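Negative regulator of ofd1 (Schizosaccharomyces pombe, PDB 3QTM) is required for correct translation termination and directly inhibits Ofd1, probably thereby stabilising the transcription factor domain Sre1N that drives hypoxic gene expression. Local coordinates at residues 165-168 against 169-173; 35-38 against 39-42. One frame throughout, in Å; residues are numbered along the deposited sequence.

Contact 1 of 2, residues 165-168 against 169-173; sequences YLRP and LAQDS
A170 and L166 are joined across the last turn of helix 151-170, a proline-kinked C-terminal turn in an all-helical protein of the tetratricopeptide-repeat class. Backbone bonds come first. A170 N donates to L166 O at 3.0 Å, but with an N-H...O angle of only 138°, and the same N-H reaches R167 O in a weak second bond at 3.2 Å. This sharing of one donor between a carbonyl four residues back and one three back is consistent with a helix tightening as it ends. Q171 N then bonds weakly to P168 O at 3.3 Å, an i to i+3 link, and Q171 itself has left helical phi/psi. P168 lacks an N-H, so its nitrogen cannot bond to the preceding turn, which kinks the helix here; P168 O is also taken by the hydroxyl of T174.

Apolar contacts gather on the buried side. L169 has CG beside its own backbone N (chi1 -62°), a turn that sets the branch alongside the previous helical turn, over the carbonyl oxygen of Y165. Its CD1 methyl approaches CD2 of L166 at 4.4 Å, a loose touch along one side of the helix, and both leucines lean on L217 of helix 213-220. The ring of Y165 leads away from 169-173 and meets F122 edge-to-face.

Charged and polar chains occupy the more open side. R167 and Q171 run side by side in the same direction, their guanidinium and amide planes 23° apart, while the guanidinium is claimed by a salt bridge to D209. Within that pair, the aliphatic CG of Q171 lies 3.5 Å from R167 O.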
loop_
_atom_site.group_PDB
_atom_site.type_symbol
_atom_site.label_atom_id
_atom_site.label_comp_id
_atom_site.label_asym_id
_atom_site.label_seq_id
_atom_site.Cartn_x
_atom_site.Cartn_y
_atom_site.Cartn_z
ATOM N N TYR A 165 -6.406 12.048 4.733
ATOM C CA TYR A 165 -5.326 11.902 5.699
ATOM C C TYR A 165 -3.996 11.457 5.093
ATOM O O TYR A 165 -2.947 11.714 5.671
ATOM C CB TYR A 165 -5.754 11.034 6.877
ATOM C CG TYR A 165 -6.897 11.685 7.623
ATOM C CD1 TYR A 165 -6.672 12.773 8.469
ATOM C CD2 TYR A 165 -8.202 11.250 7.443
ATOM C CE1 TYR A 165 -7.714 13.383 9.134
ATOM C CE2 TYR A 165 -9.256 11.862 8.104
ATOM C CZ TYR A 165 -9.003 12.924 8.941
ATOM O OH TYR A 165 -10.047 13.518 9.589
ATOM N N LEU A 166 -4.030 10.835 3.917
ATOM C CA LEU A 166 -2.791 10.446 3.252
ATOM C C LEU A 166 -2.061 11.657 2.657
ATOM O O LEU A 166 -0.829 11.727 2.663
ATOM C CB LEU A 166 -3.061 9.418 2.162
ATOM C CG LEU A 166 -3.522 8.022 2.608
ATOM C CD1 LEU A 166 -4.015 7.215 1.415
ATOM C CD2 LEU A 166 -2.405 7.287 3.332
ATOM N N ARG A 167 -2.826 12.608 2.143
ATOM C CA ARG A 167 -2.237 13.744 1.438
ATOM C C ARG A 167 -1.215 14.488 2.298
ATOM O O ARG A 167 -0.101 14.724 1.859
ATOM C CB ARG A 167 -3.329 14.685 0.912
ATOM C CG ARG A 167 -2.789 15.899 0.174
ATOM C CD ARG A 167 -3.906 16.871 -0.188
ATOM N NE ARG A 167 -4.972 16.214 -0.942
ATOM C CZ ARG A 167 -4.883 15.916 -2.230
ATOM N NH1 ARG A 167 -3.774 16.205 -2.900
ATOM N NH2 ARG A 167 -5.897 15.323 -2.844
ATOM N N PRO A 168 -1.579 14.839 3.540
ATOM C CA PRO A 168 -0.577 15.476 4.406
ATOM C C PRO A 168 0.666 14.609 4.611
ATOM O O PRO A 168 1.768 15.157 4.672
ATOM C CB PRO A 168 -1.310 15.641 5.750
ATOM C CG PRO A 168 -2.753 15.609 5.422
ATOM C CD PRO A 168 -2.913 14.782 4.169
ATOM N N LEU A 169 0.494 13.292 4.737
ATOM C CA LEU A 169 1.623 12.401 5.018
ATOM C C LEU A 169 2.595 12.369 3.856
ATOM O O LEU A 169 3.791 12.154 4.043
ATOM C CB LEU A 169 1.147 10.968 5.285
ATOM C CG LEU A 169 0.237 10.768 6.490
ATOM C CD1 LEU A 169 -0.206 9.323 6.541
ATOM C CD2 LEU A 169 0.943 11.168 7.784
ATOM N N ALA A 170 2.071 12.564 2.652
ATOM C CA ALA A 170 2.883 12.459 1.443
ATOM C C ALA A 170 3.688 13.731 1.126
ATOM O O ALA A 170 4.542 13.722 0.249
ATOM C CB ALA A 170 2.008 12.067 0.261
ATOM N N GLN A 171 3.422 14.818 1.837
ATOM C CA GLN A 171 4.165 16.059 1.610
ATOM C C GLN A 171 5.601 15.940 2.102
ATOM O O GLN A 171 5.878 15.246 3.084
ATOM C CB GLN A 171 3.478 17.237 2.305
ATOM C CG GLN A 171 2.057 17.498 1.817
ATOM C CD GLN A 171 1.930 17.370 0.306
ATOM O OE1 GLN A 171 1.094 16.604 -0.204
ATOM N NE2 GLN A 171 2.773 18.099 -0.421
ATOM N N ASP A 172 6.516 16.620 1.419
ATOM C CA ASP A 172 7.913 16.625 1.835
ATOM C C ASP A 172 8.062 17.217 3.224
ATOM O O ASP A 172 8.922 16.792 3.992
ATOM C CB ASP A 172 8.779 17.389 0.841
ATOM C CG ASP A 172 8.758 16.771 -0.537
ATOM O OD1 ASP A 172 8.025 15.777 -0.738
ATOM O OD2 ASP A 172 9.473 17.278 -1.423
ATOM N N SER A 173 7.221 18.193 3.552
ATOM C CA SER A 173 7.228 18.776 4.894
ATOM C C SER A 173 6.986 17.729 5.995
ATOM O O SER A 173 7.422 17.905 7.135
ATOM C CB SER A 173 6.191 19.892 5.002
ATOM O OG SER A 173 4.892 19.358 5.186
#

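Contact 2 of 2, residues 35-38 against 39-42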
loop_
_atom_site.group_PDB
_atom_site.type_symbol
_atom_site.label_atom_id
_atom_site.label_comp_id
_atom_site.label_asym_id
_atom_site.label_seq_id
_atom_site.Cartn_x
_atom_site.Cartn_y
_atom_site.Cartn_z
ATOM N N ASN A 35 7.524 -12.770 11.179
ATOM C CA ASN A 35 8.100 -14.091 11.356
ATOM C C ASN A 35 7.067 -15.212 11.322
ATOM O O ASN A 35 7.345 -16.335 11.744
ATOM C CB ASN A 35 8.879 -14.150 12.665
ATOM C CG ASN A 35 10.243 -13.530 12.542
ATOM O OD1 ASN A 35 10.527 -12.509 13.169
ATOM N ND2 ASN A 35 11.097 -14.125 11.705
ATOM N N ASP A 36 5.875 -14.899 10.831
ATOM C CA ASP A 36 4.808 -15.890 10.712
ATOM C C ASP A 36 4.434 -16.529 12.049
ATOM O O ASP A 36 3.995 -17.678 12.095
ATOM C CB ASP A 36 5.188 -16.970 9.695
ATOM C CG ASP A 36 5.597 -16.384 8.351
ATOM O OD1 ASP A 36 4.826 -15.561 7.802
ATOM O OD2 ASP A 36 6.688 -16.743 7.847
ATOM N N ASP A 37 4.612 -15.784 13.136
ATOM C CA ASP A 37 4.128 -16.221 14.440
ATOM C C ASP A 37 2.868 -15.439 14.762
ATOM O O ASP A 37 2.911 -14.446 15.484
ATOM C CB ASP A 37 5.179 -15.993 15.526
ATOM C CG ASP A 37 4.830 -16.699 16.829
ATOM O OD1 ASP A 37 5.740 -16.834 17.682
ATOM O OD2 ASP A 37 3.661 -17.137 16.994
ATOM N N ILE A 38 1.749 -15.901 14.218
ATOM C CA ILE A 38 0.499 -15.161 14.269
ATOM C C ILE A 38 -0.136 -15.200 15.652
ATOM O O ILE A 38 -0.754 -14.230 16.085
ATOM C CB ILE A 38 -0.495 -15.711 13.231
ATOM C CG1 ILE A 38 0.026 -15.442 11.819
ATOM C CG2 ILE A 38 -1.857 -15.095 13.413
ATOM C CD1 ILE A 38 -0.971 -15.773 10.736
ATOM N N ASP A 39 -0.002 -16.320 16.349
ATOM C CA ASP A 39 -0.582 -16.401 17.680
ATOM C C ASP A 39 0.123 -15.476 18.658
ATOM O O ASP A 39 -0.525 -14.862 19.503
ATOM C CB ASP A 39 -0.625 -17.836 18.199
ATOM C CG ASP A 39 -1.994 -18.457 18.029
ATOM O OD1 ASP A 39 -2.089 -19.482 17.316
ATOM O OD2 ASP A 39 -2.978 -17.899 18.589
ATOM N N ALA A 40 1.442 -15.374 18.539
ATOM C CA ALA A 40 2.196 -14.419 19.344
ATOM C C ALA A 40 1.752 -12.993 19.015
ATOM O O ALA A 40 1.550 -12.183 19.913
ATOM C CB ALA A 40 3.682 -14.566 19.095
ATOM N N SER A 41 1.611 -12.698 17.723
ATOM C CA SER A 41 1.197 -11.365 17.290
ATOM C C SER A 41 -0.140 -11.014 17.924
ATOM O O SER A 41 -0.322 -9.911 18.446
ATOM C CB SER A 41 1.123 -11.275 15.755
ATOM O OG SER A 41 0.919 -9.926 15.318
ATOM N N VAL A 42 -1.057 -11.977 17.912
ATOM C CA VAL A 42 -2.392 -11.776 18.440
ATOM C C VAL A 42 -2.339 -11.465 19.936
ATOM O O VAL A 42 -3.017 -10.559 20.408
ATOM C CB VAL A 42 -3.296 -12.993 18.169
ATOM C CG1 VAL A 42 -4.526 -12.964 19.072
ATOM C CG2 VAL A 42 -3.693 -13.050 16.692
HETATM O O HOH W 1 1.720 -18.832 15.508
#
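The backbone of D37 and I38 opens helix 38-58 with two fairly straight i to i+4 bonds, S41 N to D37 O at 3.1 Å and V42 N to I38 O at 2.9 Å.

Among the side chains, the carboxylate of D37 does most of the work. Its CG stands anti to the backbone N (chi1 -168°), which brings the group back over the first turn, where OD2 accepts from A40 N at 3.2 Å. The N-H arrives from above the carboxylate plane, 59° out of it. The methyl of A40 sits against that same face, CB to D37 CG 3.3 Å. A water adds a second grip on OD2, donating to it at 3.0 Å and accepting from D39 N, so the carboxylate reaches two amides of the first turn, one directly and one through water. The negative group at the amino end of the helix probably also interacts favourably with its dipole. Replacing D37 by an alanine removes the carboxylate, and A40 N would probably lose its capping acceptor and the bridging water one of its anchors.

I38 and V42 meet one turn apart, CG2 to CG2 at 4.3 Å, and CG2 of V42 also sits 3.2 Å from I38 O. Both side chains continue onto helix 84-87, I38 against I86 and V42 against A87. D39 reaches outward to a salt bridge with R90, whereas S41 turns its hydroxyl to S29 O of helix 15-34.

Immediately before, D36 at positive phi is the C-prime residue of a Schellman motif closing helix 15-34. It runs straight into the aspartate N-cap of D37, and the two motifs together make a tight link between consecutive helices in an all-helical fold.

In the fold
Contacts 1 and 2 are the two kinds of helix end: contact 2 starts helix 38-58, and contact 1 finishes helix 151-170. They lie on different helices, and their nearest atoms are about 21 Å apart. Contact 1 is nearer the centre of the chain, its own centre about 15 Å from it against 21 Å for contact 2, and has more of its touching residues buried, with leucines packed among several helices. Contact 2 is more peripheral and more polar. There a carboxylate and a water satisfy amides at a helix start, whereas in contact 1 a shared donor, weak i to i+3 bonds and a proline mark where helical geometry gives out.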